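Local atomic coordinates of ESAT-6/WXG100 secretion system protein (Streptococcus gallolyticus, PDB entry 7JQE), a protein that forms part of the membrane-bound type VIIb secretion system, which probably transports toxins and other proteins out of the bacterium. Residues Ala263-Ser268 and Tyr388-Thr393. Numbering follows the deposited sequence.
With EDO (1,2-ethanediol), chain I.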
ATOM      1  N   ALA A 263      23.466 -10.378  35.345  1.00 72.36           N
ATOM      2  CA  ALA A 263      24.509 -10.810  36.262  1.00 73.40           C
ATOM      3  C   ALA A 263      23.988 -11.937  37.142  1.00 68.19           C
ATOM      4  O   ALA A 263      22.791 -12.026  37.432  1.00 66.00           O
ATOM      5  CB  ALA A 263      24.983  -9.645  37.131  1.00 63.48           C
ATOM      6  N   LYS A 264      24.896 -12.811  37.560  1.00 71.33           N
ATOM      7  CA  LYS A 264      24.560 -13.905  38.469  1.00 84.76           C
ATOM      8  C   LYS A 264      25.361 -13.750  39.756  1.00 82.93           C
ATOM      9  O   LYS A 264      26.575 -14.028  39.774  1.00 69.80           O
ATOM     10  CB  LYS A 264      24.832 -15.258  37.816  1.00100.49           C
ATOM     11  CG  LYS A 264      24.033 -16.408  38.412  1.00106.91           C
ATOM     12  CD  LYS A 264      22.533 -16.195  38.228  1.00101.70           C
ATOM     13  CE  LYS A 264      21.730 -17.375  38.766  1.00 93.99           C
ATOM     14  NZ  LYS A 264      20.260 -17.128  38.709  1.00 86.40           N
ATOM     15  N   PRO A 265      24.747 -13.298  40.844  1.00 81.04           N
ATOM     16  CA  PRO A 265      25.494 -13.114  42.091  1.00 79.18           C
ATOM     17  C   PRO A 265      25.828 -14.448  42.745  1.00 79.97           C
ATOM     18  O   PRO A 265      25.170 -15.467  42.527  1.00 79.62           O
ATOM     19  CB  PRO A 265      24.540 -12.290  42.960  1.00 79.63           C
ATOM     20  CG  PRO A 265      23.186 -12.636  42.448  1.00 81.66           C
ATOM     21  CD  PRO A 265      23.341 -12.873  40.971  1.00 78.83           C
ATOM     22  N   GLU A 266      26.875 -14.424  43.565  1.00 74.29           N
ATOM     23  CA  GLU A 266      27.327 -15.638  44.233  1.00 86.58           C
ATOM     24  C   GLU A 266      26.379 -16.002  45.369  1.00 86.01           C
ATOM     25  O   GLU A 266      26.039 -15.158  46.204  1.00 87.61           O
ATOM     26  CB  GLU A 266      28.747 -15.455  44.763  1.00 89.11           C
ATOM     27  CG  GLU A 266      29.622 -16.681  44.595  1.00101.23           C
ATOM     28  CD  GLU A 266      29.923 -16.978  43.138  1.00106.48           C
ATOM     29  OE1 GLU A 266      29.922 -16.029  42.328  1.00105.47           O
ATOM     30  OE2 GLU A 266      30.157 -18.158  42.803  1.00111.15           O
ATOM     31  N   GLN A 267      25.955 -17.267  45.401  1.00 77.93           N
ATOM     32  CA  GLN A 267      24.972 -17.705  46.387  1.00 81.53           C
ATOM     33  C   GLN A 267      25.588 -17.933  47.762  1.00 88.23           C
ATOM     34  O   GLN A 267      24.908 -17.745  48.777  1.00 88.05           O
ATOM     35  CB  GLN A 267      24.283 -18.979  45.899  1.00 83.33           C
ATOM     36  CG  GLN A 267      23.176 -19.483  46.803  1.00 84.17           C
ATOM     37  CD  GLN A 267      22.477 -20.694  46.223  1.00 88.31           C
ATOM     38  OE1 GLN A 267      22.830 -21.164  45.140  1.00 90.74           O
ATOM     39  NE2 GLN A 267      21.479 -21.206  46.938  1.00 81.29           N
ATOM     40  N   SER A 268      26.856 -18.333  47.822  1.00 74.68           N
ATOM     41  CA  SER A 268      27.573 -18.519  49.074  1.00 63.84           C
ATOM     42  C   SER A 268      28.697 -17.500  49.196  1.00 68.54           C
ATOM     43  O   SER A 268      29.248 -17.029  48.197  1.00 65.86           O
ATOM     44  CB  SER A 268      28.159 -19.931  49.183  1.00 62.91           C
ATOM     45  OG  SER A 268      27.142 -20.897  49.386  1.00 94.39           O
ATOM     46  N   TYR A 388      22.997  -9.426  54.922  1.00 71.02           N
ATOM     47  CA  TYR A 388      23.598  -9.444  53.596  1.00 67.62           C
ATOM     48  C   TYR A 388      22.490  -9.590  52.568  1.00 64.84           C
ATOM     49  O   TYR A 388      21.476 -10.245  52.819  1.00 71.18           O
ATOM     50  CB  TYR A 388      24.618 -10.579  53.451  1.00 64.45           C
ATOM     51  CG  TYR A 388      25.629 -10.601  54.568  1.00 71.99           C
ATOM     52  CD1 TYR A 388      26.713  -9.733  54.563  1.00 73.41           C
ATOM     53  CD2 TYR A 388      25.489 -11.471  55.640  1.00 75.35           C
ATOM     54  CE1 TYR A 388      27.633  -9.738  55.588  1.00 74.71           C
ATOM     55  CE2 TYR A 388      26.405 -11.483  56.671  1.00 74.71           C
ATOM     56  CZ  TYR A 388      27.476 -10.614  56.638  1.00 72.86           C
ATOM     57  OH  TYR A 388      28.392 -10.616  57.658  1.00 67.27           O
ATOM     58  N   THR A 389      22.686  -8.968  51.409  1.00 70.55           N
ATOM     59  CA  THR A 389      21.654  -8.926  50.382  1.00 62.03           C
ATOM     60  C   THR A 389      22.272  -9.160  49.014  1.00 60.29           C
ATOM     61  O   THR A 389      23.407  -8.755  48.749  1.00 56.97           O
ATOM     62  CB  THR A 389      20.912  -7.586  50.382  1.00 57.91           C
ATOM     63  OG1 THR A 389      20.290  -7.383  51.658  1.00 73.84           O
ATOM     64  CG2 THR A 389      19.842  -7.575  49.301  1.00 66.12           C
ATOM     65  N   ILE A 390      21.508  -9.825  48.147  1.00 59.39           N
ATOM     66  CA  ILE A 390      21.852  -9.953  46.737  1.00 65.68           C
ATOM     67  C   ILE A 390      20.599  -9.716  45.902  1.00 68.45           C
ATOM     68  O   ILE A 390      19.470  -9.923  46.355  1.00 62.07           O
ATOM     69  CB  ILE A 390      22.484 -11.321  46.398  1.00 61.56           C
ATOM     70  CG1 ILE A 390      21.555 -12.464  46.808  1.00 60.77           C
ATOM     71  CG2 ILE A 390      23.845 -11.453  47.063  1.00 58.94           C
ATOM     72  CD1 ILE A 390      21.882 -13.777  46.130  1.00 60.55           C
ATOM     73  N   TYR A 391      20.812  -9.278  44.668  1.00 66.69           N
ATOM     74  CA  TYR A 391      19.735  -8.884  43.768  1.00 70.79           C
ATOM     75  C   TYR A 391      19.857  -9.718  42.500  1.00 62.61           C
ATOM     76  O   TYR A 391      20.838  -9.587  41.760  1.00 60.04           O
ATOM     77  CB  TYR A 391      19.817  -7.389  43.463  1.00 79.39           C
ATOM     78  CG  TYR A 391      21.227  -6.940  43.140  1.00104.36           C
ATOM     79  CD1 TYR A 391      21.678  -6.881  41.822  1.00109.19           C
ATOM     80  CD2 TYR A 391      22.116  -6.598  44.154  1.00113.00           C
ATOM     81  CE1 TYR A 391      22.972  -6.482  41.523  1.00110.33           C
ATOM     82  CE2 TYR A 391      23.414  -6.195  43.865  1.00115.32           C
ATOM     83  CZ  TYR A 391      23.836  -6.141  42.549  1.00112.27           C
ATOM     84  OH  TYR A 391      25.122  -5.744  42.257  1.00108.11           O
ATOM     85  N   VAL A 392      18.891 -10.601  42.268  1.00 62.81           N
ATOM     86  CA  VAL A 392      18.828 -11.365  41.029  1.00 65.09           C
ATOM     87  C   VAL A 392      17.871 -10.633  40.099  1.00 67.79           C
ATOM     88  O   VAL A 392      16.656 -10.654  40.307  1.00 69.06           O
ATOM     89  CB  VAL A 392      18.373 -12.809  41.269  1.00 63.06           C
ATOM     90  CG1 VAL A 392      18.459 -13.602  39.971  1.00 53.47           C
ATOM     91  CG2 VAL A 392      19.213 -13.458  42.357  1.00 67.69           C
ATOM     92  N   THR A 393      18.417  -9.966  39.089  1.00 66.57           N
ATOM     93  CA  THR A 393      17.603  -9.189  38.169  1.00 64.30           C
ATOM     94  C   THR A 393      17.196 -10.037  36.969  1.00 70.65           C
ATOM     95  O   THR A 393      17.869 -11.005  36.605  1.00 61.81           O
ATOM     96  CB  THR A 393      18.347  -7.940  37.696  1.00 64.59           C
ATOM     97  OG1 THR A 393      19.408  -8.321  36.813  1.00 64.65           O
ATOM     98  CG2 THR A 393      18.932  -7.190  38.885  1.00 71.96           C
TER
HETATM   99  C1  EDO I 708      26.101  -7.120  50.942  1.00 82.17           C
HETATM  100  O1  EDO I 708      25.178  -7.037  52.034  1.00 85.81           O
HETATM  101  C2  EDO I 708      26.261  -8.576  50.515  1.00 85.98           C
HETATM  102  O2  EDO I 708      26.902  -8.634  49.234  1.00 94.55           O
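Pro265 meets strand 382-392 with CB and CG, between the side chains of Ile390 and Val392. Start at its CB, which lies 4.1 Å from CB of Ile390, over the base of that side chain. The next atom does most of the touching: Pro265 CG is 4.1 Å from Ile390 CD1 and 4.1 Å from Val392 CG2, so a methyl group comes to it from each of the two residues. Between them it meets backbone, since Pro265 CG also lies 3.9 Å from the carbonyl O of Tyr391. CD of Pro265 closes the ring onto N and lies 4.2 Å from the same Tyr391 O.

The strand methyls are set by their torsions. Ile390 carries CG1 between its own backbone N and carbonyl carbon (chi1 57°), and an extended chi2 (162°) carries CD1 to the proline; Ile390 CD1 also reaches the carbonyl O of Glu266 at 4.4 Å. On Val392, CG2, anti to the carbonyl carbon, is the branch that meets the proline. NZ of Lys264 comes within 4.2 Å of Val392 CG1 while making a weak hydrogen bond to Leu366 O. The contact is mainly van der Waals packing, without hydrogen bonds between the two segments, and Phe363 and Leu366 also lie against Ile390. Further along the strand, Thr389 N donates to O1 of a 1,2-ethanediol at 3.2 Å, and Tyr391 OH makes a weak hydrogen bond to Thr370 of the second subunit.

The chain enters the strand-rich domain through 263-268 and leaves it at 388-393 for helix 396-427. Bringing entry and exit together between two antiparallel sheets, here the first strand of one and the last of the other, is consistent with a beta-sandwich-like domain inserted into a longer, largely helical chain.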